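Local coordinates for SusD-like carbohydrate binding protein BF1063 (Bacteroides fragilis NCTC 9343, PDB 3I4G) that probably binds carbohydrate at the outer membrane, as a SusD-like protein of Bacteroides, at residues R90-S95 against F134-Y139; K141-V146 against W513-S518; G393-L398 against Q403-G408; E412-V417 against R437-H442. All coordinates share one frame; numbering follows the deposited sequence.

Interaction 1 of 4, residues R90-S95 against F134-Y139; sequences RYWETS and FYLASY
Ser95 OG, which rests against the Leu136 side chain, is gripped by two polar partners: it donates to Tyr91 O one helical turn earlier at 2.7 Å, and it is also hydrogen-bonded to Trp47 NE1. Ser95 N reaches the same Tyr91 O from the opposite face of the carbonyl plane, so the oxygen serves two donors of one residue. A chi1 of -62° sets the hydroxyl beside the backbone N and anti to the carbonyl carbon, from where it can fold back on its own helix. With its hydroxyl bonded twice, the buried serine can probably lie against the apolar Leu136 with little polar penalty. Leu136 spreads its fork over it, with CD2 at 3.7 Å from Ser95 OG and CD1 at 3.9 Å from Ser95 CB. The other neighbour of CD2 is the Trp92 indole, met obliquely at CE3 from 4.4 Å. No hydrogen bond links the two segments. The contact joins consecutive helices 86-109 and 116-139, and Leu136 also packs on Tyr96 and Ile99 of the first. Farther round the second helix, Phe134 and Ser138 face helix 197-211, while Ala137 lies on helix 163-180.

Interaction 2 of 4, residues K141-V146 against W513-S518; sequences KNVPLV and WPIPQS
Ile515 reaches the loop of residues 141-146 with one atom, its CD1 methyl, and two torsions explain how it gets there. With chi1 at -61°, CG1 stands beside the backbone N and CG2 takes the place anti to that N. A chi2 of -61° then bends CD1 aside instead of extending it. The bent tip arrives at the backbone of the opposite loop, 3.8 Å from Asn142 O, and at Val143, where CG1 lies 4.3 Å away. Val143 chi1 of -59° likewise sets CG1 beside its own backbone N. The main chains stay well apart, as the closest CA atoms, those of Val143 and Ile515, are 8.1 Å from each other.

Both segments are irregular where they meet. Lys141, with positive phi, turns the chain out of helix 116-139, and Pro516 holds the N-cap position ahead of helix 517-522. Trp92 of helix 86-109 touches Val143, Ile515 and Pro516 alike, so the thin pair contact is one side of a larger apolar cluster that also takes in Tyr96. The amide of Asn142 is engaged separately, OD1 accepting from Gln163 N.

Chemically, the contact is small and largely apolar, a methyl against a methyl and a carbonyl oxygen. It buries only 79 Å² and contains no hydrogen bond between the segments, which implies that it adds little directional force of its own; residues 513-518 are held by polar bonds on either side of Ile515 in sequence, from Trp513 NE1 to Tyr455 OH and between the backbones of Gln517 and Ala83.

Interaction 3 of 4, residues G393-L398 against Q403-G408; sequences GYLECL and QTITQG
Leu395, Leu398, Gln403 and Ile405 pack the loop of a helix-loop-helix unit back on its first helix, 387-400, before helix 407-412 begins, within the SusD-family region, a group related to the TPR families. Ile405 is turned across the helix. Its side chain crosses that of Leu395 at about a right angle, and the single atom CD1 serves both leucines, lying 4.0 Å from Leu395 CD1 and 3.8 Å from Leu398 CB. It is placed there by a chi1 of -52°, which swings CG1 to the side of the backbone N, and by a further bend of the chain at its end. The two leucines, three residues apart on one helix, thus present different parts to the same methyl: a branch tip from Leu395, the root of the side chain from Leu398.

Leu398 and Gln403 lie aslant to one another. Leu398 CD2 lies 3.4 Å from Gln403 OE1 in the modelled glutamine conformer, one of two, so this detail is less certain; NE2 of that amide is hydrogen-bonded to Asp401. Leu398 CD1 takes the other direction and rests on one face of the Tyr394 ring, toward its rim.

The turn is tied by its backbone as well: Gln403 N donates to Leu398 O at 3.0 Å, with an N-H...O angle of 166° and the donor tilted 21° from the carbonyl plane.

Interaction 4 of 4, residues E412-V417 against R437-H442; sequences ETINAV and REIVRH
This is a small apolar contact between helix 414-418 and helix 433-447, carried by Ile414, which points its side chain at Ile439 and Val440. It is buried, yet only 87 Å² is covered, both sides summed, and the segments share no hydrogen bond. The nearest CA atoms, of Ile414 and Val440, are 7.4 Å apart, and the gap is bridged by the long branch of Ile414. Its chi1 of -172° puts CG1 anti to the backbone N, and chi2 of 157° keeps the chain stretched out to CD1; the price is that CG2 sits between the backbone N and the carbonyl carbon. CD1 then meets Ile439 CG2 at 3.8 Å, methyl against methyl, with the two side chains crossing at about a right angle. Ile414 CD1 is also 4.5 Å from Val440 CA, a looser approach to the helix backbone.

The two helices belong to the helical part of the SusD-family fold, and helix 387-400 adds to the packing there, its Leu395 lying against both Ile414 and Val440. Thr413 occupies the N-cap position of the short helix without making a capping bond through its side chain; its OG1 is bonded instead to Ile409 O. The backbone nonetheless enters helical pairing at once, Val417 N donating to Thr413 O at 3.2 Å. Ile414 is flanked further by Val428 of the following loop and by Glu443 of helix 433-447.

In the fold
The four contacts form two clusters. Interactions 1 and 2 have centres about 8 Å apart and touch: Tyr139 O and Trp513 N, 2.8 Å apart, are probably hydrogen-bonded, and Tyr91 CD2 lies 3.6 Å from Trp513 CH2. Interactions 3 and 4, centres about 9 Å apart, are linked through Leu395 CD2, 3.5 Å from Thr413 OG1, and involve the successive helices 407-412 and 414-418. Between clusters, contact centres are about 29 to 35 Å apart and nearest atoms about 12 to 15 Å. Along the chain, interaction 1 comes first, while interactions 3 and 4 lie inside the long loop that interaction 2 closes. Interaction 2 therefore brings a late, C-terminal segment back onto the N-terminal helices.

Interaction 1 of 4, residues R90-S95 against F134-Y139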
# COMPACT_ATOMS: atom_id res chain seq x y z
N ARG A 90 5.62 5.91 -15.54
CA ARG A 90 6.65 5.55 -14.55
C ARG A 90 6.48 4.14 -14.04
O ARG A 90 7.45 3.40 -13.91
CB ARG A 90 6.65 6.48 -13.32
CG ARG A 90 7.16 7.91 -13.54
CD ARG A 90 8.65 8.00 -13.68
NE ARG A 90 9.35 7.65 -12.45
CZ ARG A 90 10.66 7.41 -12.34
NH1 ARG A 90 11.48 7.50 -13.39
NH2 ARG A 90 11.18 7.09 -11.17
N TYR A 91 5.27 3.79 -13.63
CA TYR A 91 5.05 2.44 -13.13
C TYR A 91 5.46 1.42 -14.20
O TYR A 91 6.11 0.42 -13.90
CB TYR A 91 3.61 2.22 -12.73
CG TYR A 91 3.16 2.78 -11.40
CD1 TYR A 91 3.69 2.28 -10.21
CD2 TYR A 91 2.14 3.71 -11.31
CE1 TYR A 91 3.20 2.68 -8.98
CE2 TYR A 91 1.66 4.15 -10.06
CZ TYR A 91 2.18 3.60 -8.91
OH TYR A 91 1.64 4.03 -7.71
N TRP A 92 5.04 1.65 -15.44
CA TRP A 92 5.39 0.76 -16.54
C TRP A 92 6.91 0.64 -16.73
O TRP A 92 7.48 -0.49 -16.80
CB TRP A 92 4.79 1.29 -17.83
CG TRP A 92 5.10 0.48 -19.07
CD1 TRP A 92 6.20 0.60 -19.86
CD2 TRP A 92 4.27 -0.52 -19.69
NE1 TRP A 92 6.12 -0.30 -20.91
CE2 TRP A 92 4.94 -0.98 -20.84
CE3 TRP A 92 3.02 -1.06 -19.38
CZ2 TRP A 92 4.38 -1.96 -21.68
CZ3 TRP A 92 2.49 -2.05 -20.22
CH2 TRP A 92 3.18 -2.47 -21.35
N GLU A 93 7.59 1.76 -16.87
CA GLU A 93 9.01 1.68 -17.18
C GLU A 93 9.82 1.13 -16.01
O GLU A 93 10.72 0.31 -16.24
CB GLU A 93 9.54 3.02 -17.61
CG GLU A 93 9.70 4.00 -16.52
CD GLU A 93 10.03 5.38 -17.04
OE1 GLU A 93 10.10 5.56 -18.28
OE2 GLU A 93 10.22 6.29 -16.20
N THR A 94 9.52 1.51 -14.77
CA THR A 94 10.30 0.96 -13.67
C THR A 94 10.07 -0.55 -13.59
O THR A 94 11.02 -1.32 -13.28
CB THR A 94 10.01 1.63 -12.33
OG1 THR A 94 8.64 1.44 -11.97
CG2 THR A 94 10.37 3.12 -12.37
N SER A 95 8.87 -1.02 -13.89
CA SER A 95 8.59 -2.47 -13.89
C SER A 95 9.45 -3.18 -14.90
O SER A 95 10.14 -4.15 -14.59
CB SER A 95 7.13 -2.74 -14.22
OG SER A 95 6.24 -2.17 -13.24
N PHE A 134 3.05 -9.18 -11.25
CA PHE A 134 1.89 -9.15 -10.39
C PHE A 134 1.24 -7.77 -10.40
O PHE A 134 0.02 -7.66 -10.57
CB PHE A 134 2.29 -9.58 -8.95
CG PHE A 134 1.26 -9.24 -7.92
CD1 PHE A 134 0.19 -10.06 -7.67
CD2 PHE A 134 1.35 -8.05 -7.22
CE1 PHE A 134 -0.77 -9.72 -6.77
CE2 PHE A 134 0.39 -7.70 -6.29
CZ PHE A 134 -0.67 -8.54 -6.09
N TYR A 135 2.03 -6.74 -10.22
CA TYR A 135 1.49 -5.40 -10.25
C TYR A 135 1.07 -4.95 -11.68
O TYR A 135 0.01 -4.38 -11.85
CB TYR A 135 2.46 -4.40 -9.63
CG TYR A 135 2.68 -4.56 -8.15
CD1 TYR A 135 1.68 -4.20 -7.26
CD2 TYR A 135 3.87 -5.02 -7.64
CE1 TYR A 135 1.88 -4.36 -5.90
CE2 TYR A 135 4.07 -5.19 -6.30
CZ TYR A 135 3.05 -4.86 -5.43
OH TYR A 135 3.25 -5.00 -4.08
N LEU A 136 1.87 -5.26 -12.69
CA LEU A 136 1.43 -4.98 -14.06
C LEU A 136 0.10 -5.62 -14.37
O LEU A 136 -0.80 -5.01 -14.97
CB LEU A 136 2.49 -5.41 -15.05
CG LEU A 136 3.80 -4.64 -15.09
CD1 LEU A 136 4.80 -5.42 -15.89
CD2 LEU A 136 3.58 -3.25 -15.65
N ALA A 137 -0.03 -6.89 -14.03
CA ALA A 137 -1.26 -7.66 -14.25
C ALA A 137 -2.44 -7.13 -13.43
O ALA A 137 -3.58 -7.29 -13.85
CB ALA A 137 -1.05 -9.16 -13.90
N SER A 138 -2.17 -6.52 -12.28
CA SER A 138 -3.24 -5.95 -11.49
C SER A 138 -3.89 -4.74 -12.16
O SER A 138 -5.10 -4.52 -12.02
CB SER A 138 -2.71 -5.52 -10.12
OG SER A 138 -2.30 -6.63 -9.33
N TYR A 139 -3.10 -3.95 -12.89
CA TYR A 139 -3.57 -2.65 -13.35
C TYR A 139 -3.63 -2.51 -14.87
O TYR A 139 -4.66 -2.07 -15.40
CB TYR A 139 -2.69 -1.56 -12.71
CG TYR A 139 -2.72 -1.59 -11.18
CD1 TYR A 139 -3.92 -1.44 -10.50
CD2 TYR A 139 -1.58 -1.76 -10.44
CE1 TYR A 139 -3.96 -1.47 -9.13
CE2 TYR A 139 -1.60 -1.78 -9.06
CZ TYR A 139 -2.80 -1.62 -8.42
OH TYR A 139 -2.88 -1.60 -7.03

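Interaction 2 of 4, residues K141-V146 against W513-S518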
# COMPACT_ATOMS: atom_id res chain seq x y z
N LYS A 141 -3.10 -5.22 -16.85
CA LYS A 141 -3.75 -6.51 -17.11
C LYS A 141 -3.15 -7.33 -18.23
O LYS A 141 -2.63 -8.40 -17.95
CB LYS A 141 -5.27 -6.35 -17.28
CG LYS A 141 -5.88 -5.72 -16.01
CD LYS A 141 -7.32 -5.90 -15.89
CE LYS A 141 -7.77 -5.32 -14.55
NZ LYS A 141 -9.22 -5.47 -14.39
N ASN A 142 -3.21 -6.85 -19.47
CA ASN A 142 -2.74 -7.61 -20.63
C ASN A 142 -1.50 -6.89 -21.12
O ASN A 142 -1.59 -5.81 -21.67
CB ASN A 142 -3.85 -7.65 -21.67
CG ASN A 142 -5.17 -8.06 -21.08
OD1 ASN A 142 -5.29 -9.11 -20.44
ND2 ASN A 142 -6.21 -7.22 -21.28
N VAL A 143 -0.35 -7.49 -20.89
CA VAL A 143 0.94 -6.85 -21.16
C VAL A 143 1.93 -7.89 -21.66
O VAL A 143 1.71 -9.10 -21.53
CB VAL A 143 1.51 -6.17 -19.87
CG1 VAL A 143 0.52 -5.10 -19.33
CG2 VAL A 143 1.84 -7.19 -18.79
N PRO A 144 3.04 -7.46 -22.28
CA PRO A 144 4.05 -8.44 -22.68
C PRO A 144 4.67 -9.19 -21.52
O PRO A 144 5.05 -8.58 -20.49
CB PRO A 144 5.12 -7.59 -23.38
CG PRO A 144 4.33 -6.38 -23.86
CD PRO A 144 3.37 -6.10 -22.76
N LEU A 145 4.76 -10.51 -21.66
CA LEU A 145 5.39 -11.36 -20.68
C LEU A 145 6.77 -11.69 -21.24
O LEU A 145 6.92 -12.56 -22.11
CB LEU A 145 4.52 -12.60 -20.43
CG LEU A 145 5.10 -13.61 -19.43
CD1 LEU A 145 5.33 -12.99 -18.06
CD2 LEU A 145 4.17 -14.81 -19.26
N VAL A 146 7.75 -10.94 -20.80
CA VAL A 146 9.13 -11.05 -21.27
C VAL A 146 9.98 -11.74 -20.22
O VAL A 146 10.10 -11.30 -19.08
CB VAL A 146 9.70 -9.69 -21.56
CG1 VAL A 146 11.17 -9.81 -22.07
CG2 VAL A 146 8.81 -8.95 -22.58
N TRP A 513 -5.79 0.20 -16.59
CA TRP A 513 -4.99 1.33 -17.04
C TRP A 513 -4.62 1.05 -18.50
O TRP A 513 -4.28 -0.07 -18.83
CB TRP A 513 -3.70 1.48 -16.25
CG TRP A 513 -3.82 1.71 -14.78
CD1 TRP A 513 -4.94 1.94 -14.04
CD2 TRP A 513 -2.72 1.83 -13.88
NE1 TRP A 513 -4.60 2.13 -12.71
CE2 TRP A 513 -3.23 2.09 -12.59
CE3 TRP A 513 -1.33 1.76 -14.05
CZ2 TRP A 513 -2.41 2.23 -11.49
CZ3 TRP A 513 -0.54 1.86 -12.99
CH2 TRP A 513 -1.06 2.11 -11.72
N PRO A 514 -4.65 2.09 -19.37
CA PRO A 514 -4.22 1.90 -20.76
C PRO A 514 -2.71 1.70 -20.85
O PRO A 514 -1.95 2.14 -19.98
CB PRO A 514 -4.61 3.20 -21.43
CG PRO A 514 -4.49 4.21 -20.31
CD PRO A 514 -4.99 3.48 -19.07
N ILE A 515 -2.26 1.02 -21.90
CA ILE A 515 -0.86 0.93 -22.18
C ILE A 515 -0.34 2.35 -22.41
O ILE A 515 -0.97 3.13 -23.11
CB ILE A 515 -0.64 0.10 -23.46
CG1 ILE A 515 -1.15 -1.34 -23.36
CG2 ILE A 515 0.86 0.06 -23.81
CD1 ILE A 515 -0.51 -2.17 -22.29
N PRO A 516 0.82 2.70 -21.83
CA PRO A 516 1.30 4.06 -22.04
C PRO A 516 1.43 4.41 -23.52
O PRO A 516 1.85 3.59 -24.33
CB PRO A 516 2.66 4.06 -21.34
CG PRO A 516 2.53 3.00 -20.28
CD PRO A 516 1.68 1.95 -20.91
N GLN A 517 1.08 5.65 -23.84
CA GLN A 517 1.00 6.11 -25.23
C GLN A 517 2.32 5.91 -25.97
O GLN A 517 2.31 5.53 -27.15
CB GLN A 517 0.61 7.58 -25.30
CG GLN A 517 0.28 8.08 -26.68
CD GLN A 517 -0.92 7.40 -27.25
OE1 GLN A 517 -2.00 7.42 -26.64
NE2 GLN A 517 -0.77 6.79 -28.44
N SER A 518 3.44 6.16 -25.30
CA SER A 518 4.72 6.04 -26.01
C SER A 518 4.94 4.62 -26.51
O SER A 518 5.59 4.40 -27.56
CB SER A 518 5.87 6.47 -25.11
OG SER A 518 5.98 5.65 -23.98

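Interaction 3 of 4, residues G393-L398 against Q403-G408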
# COMPACT_ATOMS: atom_id res chain seq x y z
N GLY A 393 -6.38 -12.25 4.84
CA GLY A 393 -6.45 -12.84 3.52
C GLY A 393 -6.91 -14.28 3.55
O GLY A 393 -7.71 -14.72 2.71
N TYR A 394 -6.38 -15.06 4.49
CA TYR A 394 -6.81 -16.44 4.69
C TYR A 394 -8.32 -16.49 4.92
O TYR A 394 -9.02 -17.24 4.27
CB TYR A 394 -6.05 -17.04 5.87
CG TYR A 394 -6.49 -18.43 6.26
CD1 TYR A 394 -6.49 -19.48 5.35
CD2 TYR A 394 -6.87 -18.73 7.56
CE1 TYR A 394 -6.89 -20.73 5.72
CE2 TYR A 394 -7.20 -20.01 7.95
CZ TYR A 394 -7.24 -20.99 7.01
OH TYR A 394 -7.60 -22.26 7.42
N LEU A 395 -8.82 -15.66 5.84
CA LEU A 395 -10.24 -15.64 6.16
C LEU A 395 -11.05 -15.21 4.93
O LEU A 395 -12.08 -15.83 4.64
CB LEU A 395 -10.50 -14.73 7.35
CG LEU A 395 -11.96 -14.68 7.83
CD1 LEU A 395 -12.50 -16.07 8.18
CD2 LEU A 395 -12.06 -13.74 9.03
N GLU A 396 -10.65 -14.17 4.22
CA GLU A 396 -11.36 -13.74 3.02
C GLU A 396 -11.45 -14.89 2.04
O GLU A 396 -12.51 -15.15 1.47
CB GLU A 396 -10.69 -12.53 2.37
CG GLU A 396 -11.33 -12.09 1.06
CD GLU A 396 -10.70 -10.90 0.39
OE1 GLU A 396 -9.81 -10.24 0.94
OE2 GLU A 396 -11.17 -10.63 -0.73
N CYS A 397 -10.36 -15.60 1.83
CA CYS A 397 -10.32 -16.72 0.88
C CYS A 397 -11.25 -17.85 1.32
O CYS A 397 -11.94 -18.45 0.48
CB CYS A 397 -8.90 -17.24 0.65
SG CYS A 397 -7.85 -16.12 -0.29
N LEU A 398 -11.26 -18.18 2.61
CA LEU A 398 -12.17 -19.24 3.08
C LEU A 398 -13.62 -18.86 2.84
O LEU A 398 -14.42 -19.70 2.40
CB LEU A 398 -11.99 -19.51 4.57
CG LEU A 398 -10.68 -20.12 5.02
CD1 LEU A 398 -10.70 -20.17 6.58
CD2 LEU A 398 -10.44 -21.51 4.44
N GLN A 403 -16.01 -22.25 2.40
CA GLN A 403 -15.56 -23.14 3.47
C GLN A 403 -16.21 -22.66 4.80
O GLN A 403 -16.29 -21.48 5.04
CB GLN A 403 -14.01 -23.24 3.51
CG GLN A 403 -13.33 -23.78 2.21
CD GLN A 403 -11.80 -24.04 2.34
OE1 GLN A 403 -11.35 -24.59 3.35
NE2 GLN A 403 -11.01 -23.65 1.30
N THR A 404 -16.68 -23.60 5.64
CA THR A 404 -17.35 -23.30 6.93
C THR A 404 -16.41 -22.53 7.85
O THR A 404 -15.24 -22.86 7.98
CB THR A 404 -17.83 -24.55 7.65
OG1 THR A 404 -16.70 -25.34 8.05
CG2 THR A 404 -18.74 -25.35 6.74
N ILE A 405 -16.94 -21.46 8.42
CA ILE A 405 -16.18 -20.65 9.33
C ILE A 405 -16.62 -20.98 10.75
O ILE A 405 -17.82 -21.04 11.04
CB ILE A 405 -16.43 -19.18 9.06
CG1 ILE A 405 -16.20 -18.85 7.56
CG2 ILE A 405 -15.57 -18.32 9.99
CD1 ILE A 405 -14.82 -19.17 7.06
N THR A 406 -15.65 -21.28 11.59
CA THR A 406 -15.88 -21.58 12.99
C THR A 406 -15.36 -20.46 13.86
O THR A 406 -14.55 -19.63 13.43
CB THR A 406 -15.14 -22.85 13.43
OG1 THR A 406 -13.72 -22.64 13.36
CG2 THR A 406 -15.54 -24.05 12.55
N GLN A 407 -15.79 -20.43 15.12
CA GLN A 407 -15.25 -19.44 16.03
C GLN A 407 -13.73 -19.63 16.18
O GLN A 407 -13.02 -18.65 16.33
CB GLN A 407 -15.94 -19.50 17.40
CG GLN A 407 -15.59 -18.37 18.33
CD GLN A 407 -16.02 -17.03 17.76
OE1 GLN A 407 -17.16 -16.89 17.32
NE2 GLN A 407 -15.13 -16.04 17.79
N GLY A 408 -13.23 -20.86 16.12
CA GLY A 408 -11.80 -21.10 16.18
C GLY A 408 -11.06 -20.41 15.04
O GLY A 408 -9.98 -19.83 15.24

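Interaction 4 of 4, residues E412-V417 against R437-H442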
# COMPACT_ATOMS: atom_id res chain seq x y z
N GLU A 412 -8.32 -17.26 15.32
CA GLU A 412 -6.94 -17.31 14.82
C GLU A 412 -6.67 -16.24 13.74
O GLU A 412 -5.53 -16.02 13.37
CB GLU A 412 -6.58 -18.71 14.30
CG GLU A 412 -7.20 -19.08 13.02
CD GLU A 412 -6.82 -20.50 12.51
OE1 GLU A 412 -5.77 -21.03 12.91
OE2 GLU A 412 -7.59 -21.03 11.68
N THR A 413 -7.71 -15.60 13.21
CA THR A 413 -7.56 -14.67 12.11
C THR A 413 -7.99 -13.26 12.51
O THR A 413 -7.22 -12.50 13.07
CB THR A 413 -8.30 -15.15 10.83
OG1 THR A 413 -9.72 -15.34 11.08
CG2 THR A 413 -7.71 -16.45 10.29
N ILE A 414 -9.23 -12.91 12.22
CA ILE A 414 -9.73 -11.57 12.47
C ILE A 414 -9.62 -11.15 13.94
O ILE A 414 -9.29 -9.99 14.23
CB ILE A 414 -11.17 -11.42 11.94
CG1 ILE A 414 -11.63 -9.97 12.03
CG2 ILE A 414 -12.14 -12.39 12.64
CD1 ILE A 414 -12.78 -9.66 11.03
N ASN A 415 -9.87 -12.08 14.86
CA ASN A 415 -9.81 -11.72 16.28
C ASN A 415 -8.37 -11.64 16.80
O ASN A 415 -8.11 -11.00 17.82
CB ASN A 415 -10.69 -12.65 17.10
CG ASN A 415 -12.11 -12.50 16.74
OD1 ASN A 415 -12.51 -11.46 16.24
ND2 ASN A 415 -12.90 -13.54 16.98
N ALA A 416 -7.42 -12.28 16.12
CA ALA A 416 -6.01 -12.10 16.47
C ALA A 416 -5.56 -10.70 16.05
O ALA A 416 -4.77 -10.06 16.77
CB ALA A 416 -5.16 -13.18 15.81
N VAL A 417 -6.08 -10.21 14.94
CA VAL A 417 -5.80 -8.85 14.48
C VAL A 417 -6.48 -7.84 15.38
O VAL A 417 -5.83 -6.93 15.92
CB VAL A 417 -6.26 -8.66 13.03
CG1 VAL A 417 -6.11 -7.23 12.57
CG2 VAL A 417 -5.44 -9.59 12.13
N ARG A 437 -18.33 -11.59 4.75
CA ARG A 437 -17.57 -10.96 3.67
C ARG A 437 -17.39 -9.48 3.97
O ARG A 437 -16.28 -8.95 3.87
CB ARG A 437 -18.27 -11.13 2.29
CG ARG A 437 -17.62 -10.33 1.19
CD ARG A 437 -18.35 -10.41 -0.13
NE ARG A 437 -18.28 -11.76 -0.67
CZ ARG A 437 -19.24 -12.68 -0.62
NH1 ARG A 437 -20.42 -12.43 -0.08
NH2 ARG A 437 -19.04 -13.89 -1.16
N GLU A 438 -18.47 -8.81 4.36
CA GLU A 438 -18.41 -7.37 4.55
C GLU A 438 -17.64 -7.02 5.82
O GLU A 438 -16.94 -6.01 5.86
CB GLU A 438 -19.82 -6.76 4.54
CG GLU A 438 -20.68 -7.13 3.30
CD GLU A 438 -19.99 -6.89 1.94
OE1 GLU A 438 -20.20 -7.75 1.03
OE2 GLU A 438 -19.24 -5.89 1.76
N ILE A 439 -17.73 -7.87 6.84
CA ILE A 439 -16.97 -7.67 8.06
C ILE A 439 -15.47 -7.79 7.76
O ILE A 439 -14.68 -6.98 8.24
CB ILE A 439 -17.39 -8.68 9.13
CG1 ILE A 439 -18.80 -8.38 9.60
CG2 ILE A 439 -16.40 -8.73 10.30
CD1 ILE A 439 -19.44 -9.49 10.43
N VAL A 440 -15.07 -8.80 6.99
CA VAL A 440 -13.64 -8.98 6.69
C VAL A 440 -13.12 -7.85 5.81
O VAL A 440 -12.01 -7.36 6.03
CB VAL A 440 -13.36 -10.36 6.06
CG1 VAL A 440 -11.88 -10.53 5.85
CG2 VAL A 440 -13.85 -11.46 6.96
N ARG A 441 -13.87 -7.45 4.80
CA ARG A 441 -13.44 -6.34 3.94
C ARG A 441 -13.27 -5.09 4.74
O ARG A 441 -12.31 -4.34 4.55
CB ARG A 441 -14.42 -6.09 2.79
CG ARG A 441 -14.42 -7.21 1.79
CD ARG A 441 -15.21 -6.85 0.56
NE ARG A 441 -15.19 -7.94 -0.43
CZ ARG A 441 -15.79 -7.87 -1.61
NH1 ARG A 441 -16.53 -6.82 -1.92
NH2 ARG A 441 -15.66 -8.89 -2.48
N HIS A 442 -14.20 -4.86 5.65
CA HIS A 442 -14.11 -3.68 6.50
C HIS A 442 -12.92 -3.76 7.45
O HIS A 442 -12.20 -2.76 7.65
CB HIS A 442 -15.40 -3.50 7.30
CG HIS A 442 -15.34 -2.34 8.23
ND1 HIS A 442 -15.09 -2.48 9.58
CD2 HIS A 442 -15.40 -1.02 7.99
CE1 HIS A 442 -15.03 -1.27 10.13
NE2 HIS A 442 -15.23 -0.37 9.19